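Local atomic coordinates of protein (alpha-2u-globulin) (Rattus norvegicus, PDB entry 2A2U), a protein that is a lipocalin that probably carries small hydrophobic molecules in its barrel and forms a complex with a hyaline droplet inducer. Residues A[119-124]-A[150-155]. Residues are numbered along the deposited sequence; the frame is centred on the assembly and turned at random.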
ATOM      1  N   TYR A 119     -22.340 -11.924  16.847  1.00 19.50           N
ATOM      2  CA  TYR A 119     -22.474 -10.923  15.804  1.00 19.50           C
ATOM      3  C   TYR A 119     -21.608  -9.671  15.971  1.00 19.50           C
ATOM      4  O   TYR A 119     -21.012  -9.425  17.024  1.00 19.50           O
ATOM      5  CB  TYR A 119     -23.946 -10.499  15.700  1.00 35.43           C
ATOM      6  CG  TYR A 119     -24.432  -9.707  16.898  1.00 35.43           C
ATOM      7  CD1 TYR A 119     -24.821 -10.346  18.070  1.00 35.43           C
ATOM      8  CD2 TYR A 119     -24.452  -8.311  16.872  1.00 35.43           C
ATOM      9  CE1 TYR A 119     -25.216  -9.611  19.191  1.00 35.43           C
ATOM     10  CE2 TYR A 119     -24.843  -7.570  17.983  1.00 35.43           C
ATOM     11  CZ  TYR A 119     -25.219  -8.221  19.140  1.00 35.43           C
ATOM     12  OH  TYR A 119     -25.574  -7.490  20.254  1.00 35.43           O
ATOM     13  N   VAL A 120     -21.537  -8.905  14.887  1.00 21.42           N
ATOM     14  CA  VAL A 120     -20.832  -7.632  14.847  1.00 21.42           C
ATOM     15  C   VAL A 120     -21.466  -6.815  13.736  1.00 21.42           C
ATOM     16  O   VAL A 120     -21.640  -7.290  12.619  1.00 21.42           O
ATOM     17  CB  VAL A 120     -19.297  -7.760  14.643  1.00 18.16           C
ATOM     18  CG1 VAL A 120     -18.953  -8.322  13.273  1.00 18.16           C
ATOM     19  CG2 VAL A 120     -18.652  -6.405  14.840  1.00 18.16           C
ATOM     20  N   MET A 121     -21.927  -5.626  14.096  1.00 22.45           N
ATOM     21  CA  MET A 121     -22.568  -4.730  13.149  1.00 22.45           C
ATOM     22  C   MET A 121     -21.627  -3.560  12.880  1.00 22.45           C
ATOM     23  O   MET A 121     -21.159  -2.889  13.806  1.00 22.45           O
ATOM     24  CB  MET A 121     -23.903  -4.230  13.716  1.00 31.24           C
ATOM     25  CG  MET A 121     -24.781  -5.339  14.277  1.00 31.24           C
ATOM     26  SD  MET A 121     -26.358  -4.778  14.902  1.00 31.24           S
ATOM     27  CE  MET A 121     -27.234  -6.315  15.012  1.00 31.24           C
ATOM     28  N   PHE A 122     -21.285  -3.374  11.612  1.00 15.85           N
ATOM     29  CA  PHE A 122     -20.404  -2.288  11.215  1.00 15.85           C
ATOM     30  C   PHE A 122     -21.235  -1.260  10.474  1.00 15.85           C
ATOM     31  O   PHE A 122     -22.214  -1.597   9.817  1.00 15.85           O
ATOM     32  CB  PHE A 122     -19.317  -2.788  10.264  1.00 12.74           C
ATOM     33  CG  PHE A 122     -18.254  -3.631  10.910  1.00 12.74           C
ATOM     34  CD1 PHE A 122     -17.153  -3.037  11.503  1.00 12.74           C
ATOM     35  CD2 PHE A 122     -18.309  -5.020  10.843  1.00 12.74           C
ATOM     36  CE1 PHE A 122     -16.124  -3.806  12.011  1.00 12.74           C
ATOM     37  CE2 PHE A 122     -17.287  -5.797  11.349  1.00 12.74           C
ATOM     38  CZ  PHE A 122     -16.192  -5.190  11.933  1.00 12.74           C
ATOM     39  N   HIS A 123     -20.842  -0.001  10.591  1.00 18.86           N
ATOM     40  CA  HIS A 123     -21.512   1.084   9.891  1.00 18.86           C
ATOM     41  C   HIS A 123     -20.430   1.800   9.091  1.00 18.86           C
ATOM     42  O   HIS A 123     -19.446   2.280   9.651  1.00 18.86           O
ATOM     43  CB  HIS A 123     -22.167   2.049  10.869  1.00 28.28           C
ATOM     44  CG  HIS A 123     -22.762   3.248  10.202  1.00 28.28           C
ATOM     45  ND1 HIS A 123     -22.201   4.497  10.289  1.00 28.28           N
ATOM     46  CD2 HIS A 123     -23.835   3.369   9.385  1.00 28.28           C
ATOM     47  CE1 HIS A 123     -22.893   5.344   9.549  1.00 28.28           C
ATOM     48  NE2 HIS A 123     -23.894   4.678   8.987  1.00 28.28           N
ATOM     49  N   LEU A 124     -20.622   1.882   7.784  1.00 21.89           N
ATOM     50  CA  LEU A 124     -19.637   2.495   6.913  1.00 21.89           C
ATOM     51  C   LEU A 124     -20.157   3.588   5.996  1.00 21.89           C
ATOM     52  O   LEU A 124     -21.244   3.475   5.436  1.00 21.89           O
ATOM     53  CB  LEU A 124     -18.967   1.402   6.066  1.00 11.73           C
ATOM     54  CG  LEU A 124     -18.128   1.791   4.842  1.00 11.73           C
ATOM     55  CD1 LEU A 124     -17.075   0.754   4.594  1.00 11.73           C
ATOM     56  CD2 LEU A 124     -18.982   1.969   3.597  1.00 11.73           C
ATOM     57  N   LYS A 150     -31.193 -10.560  13.377  1.00 26.88           N
ATOM     58  CA  LYS A 150     -31.485  -9.935  12.104  1.00 26.88           C
ATOM     59  C   LYS A 150     -32.524  -8.823  12.206  1.00 26.88           C
ATOM     60  O   LYS A 150     -32.524  -7.906  11.387  1.00 26.88           O
ATOM     61  CB  LYS A 150     -31.918 -10.978  11.082  1.00 22.87           C
ATOM     62  CG  LYS A 150     -30.879 -12.032  10.826  1.00 22.87           C
ATOM     63  CD  LYS A 150     -31.293 -12.879   9.654  1.00 22.87           C
ATOM     64  CE  LYS A 150     -30.407 -14.092   9.505  1.00 22.87           C
ATOM     65  NZ  LYS A 150     -30.818 -14.907   8.329  1.00 22.87           N
ATOM     66  N   GLU A 151     -33.396  -8.889  13.210  1.00 41.94           N
ATOM     67  CA  GLU A 151     -34.422  -7.865  13.399  1.00 41.94           C
ATOM     68  C   GLU A 151     -33.802  -6.611  13.983  1.00 41.94           C
ATOM     69  O   GLU A 151     -34.065  -5.508  13.510  1.00 41.94           O
ATOM     70  CB  GLU A 151     -35.512  -8.352  14.345  1.00134.93           C
ATOM     71  CG  GLU A 151     -36.902  -8.388  13.742  1.00134.93           C
ATOM     72  CD  GLU A 151     -37.396  -7.041  13.257  1.00134.93           C
ATOM     73  OE1 GLU A 151     -37.097  -6.002  13.885  1.00134.93           O
ATOM     74  OE2 GLU A 151     -38.122  -7.030  12.247  1.00134.93           O
ATOM     75  N   LYS A 152     -33.022  -6.788  15.047  1.00 37.22           N
ATOM     76  CA  LYS A 152     -32.334  -5.692  15.719  1.00 37.22           C
ATOM     77  C   LYS A 152     -31.527  -4.910  14.688  1.00 37.22           C
ATOM     78  O   LYS A 152     -31.476  -3.682  14.718  1.00 37.22           O
ATOM     79  CB  LYS A 152     -31.403  -6.247  16.804  1.00101.89           C
ATOM     80  CG  LYS A 152     -30.297  -5.290  17.247  1.00101.89           C
ATOM     81  CD  LYS A 152     -29.386  -5.913  18.299  1.00101.89           C
ATOM     82  CE  LYS A 152     -30.107  -6.063  19.629  1.00101.89           C
ATOM     83  NZ  LYS A 152     -29.282  -6.664  20.725  1.00101.89           N
ATOM     84  N   PHE A 153     -30.903  -5.642  13.771  1.00 33.63           N
ATOM     85  CA  PHE A 153     -30.101  -5.042  12.725  1.00 33.63           C
ATOM     86  C   PHE A 153     -30.996  -4.301  11.746  1.00 33.63           C
ATOM     87  O   PHE A 153     -30.682  -3.185  11.348  1.00 33.63           O
ATOM     88  CB  PHE A 153     -29.278  -6.117  12.005  1.00 25.91           C
ATOM     89  CG  PHE A 153     -28.475  -5.595  10.846  1.00 25.91           C
ATOM     90  CD1 PHE A 153     -27.341  -4.816  11.055  1.00 25.91           C
ATOM     91  CD2 PHE A 153     -28.870  -5.860   9.541  1.00 25.91           C
ATOM     92  CE1 PHE A 153     -26.621  -4.311   9.982  1.00 25.91           C
ATOM     93  CE2 PHE A 153     -28.152  -5.356   8.466  1.00 25.91           C
ATOM     94  CZ  PHE A 153     -27.028  -4.579   8.689  1.00 25.91           C
ATOM     95  N   ALA A 154     -32.112  -4.921  11.371  1.00 29.77           N
ATOM     96  CA  ALA A 154     -33.059  -4.315  10.440  1.00 29.77           C
ATOM     97  C   ALA A 154     -33.529  -2.972  10.978  1.00 29.77           C
ATOM     98  O   ALA A 154     -33.744  -2.037  10.216  1.00 29.77           O
ATOM     99  CB  ALA A 154     -34.246  -5.235  10.215  1.00 25.33           C
ATOM    100  N   LYS A 155     -33.665  -2.882  12.297  1.00 48.91           N
ATOM    101  CA  LYS A 155     -34.089  -1.654  12.954  1.00 48.91           C
ATOM    102  C   LYS A 155     -33.012  -0.571  12.884  1.00 48.91           C
ATOM    103  O   LYS A 155     -33.298   0.568  12.522  1.00 48.91           O
ATOM    104  CB  LYS A 155     -34.471  -1.929  14.410  1.00 95.43           C
ATOM    105  CG  LYS A 155     -35.785  -2.675  14.559  1.00 95.43           C
ATOM    106  CD  LYS A 155     -36.080  -2.990  16.014  1.00 95.43           C
ATOM    107  CE  LYS A 155     -37.431  -3.673  16.165  1.00 95.43           C
ATOM    108  NZ  LYS A 155     -37.636  -4.188  17.548  1.00 95.43           N
TER
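M121 on strand 119-124 reaches across to F153 and K152 on helix 150-155. This is the packing of the lipocalin helix against the outside of the beta-barrel. The two axes run nearly parallel, 13° apart, with a closest approach of 10.6 Å. M121 CB points toward the helix. CG lies opposite the carbonyl carbon (chi1 -48°), and the chain stays extended beyond it. M121 CG passes F153 CD1 at 4.1 Å. SD comes next, in the plane of the F153 ring and at its edge, in a Met-aromatic contact. M121 SD lies 5.3 Å from the centroid of the F153 ring. The two side chains lie alongside with their tips pointing opposite ways, so the methionine tip arrives at the root of the phenylalanine. With M121 cut back to an alanine here, the ring edge would lose its sulfur and a gap would probably open at F153 CB and beside K152. Next to this pair, Y119 and K152 meet nearly perpendicular. Y119 OH is 3.8 Å from K152 NZ, a loose approach; the ammonium pairs with E21. V42 of strand 36-44 also touches F153. M121 CE ends 3.6 Å from F153 CB and 3.9 Å from K152 CG.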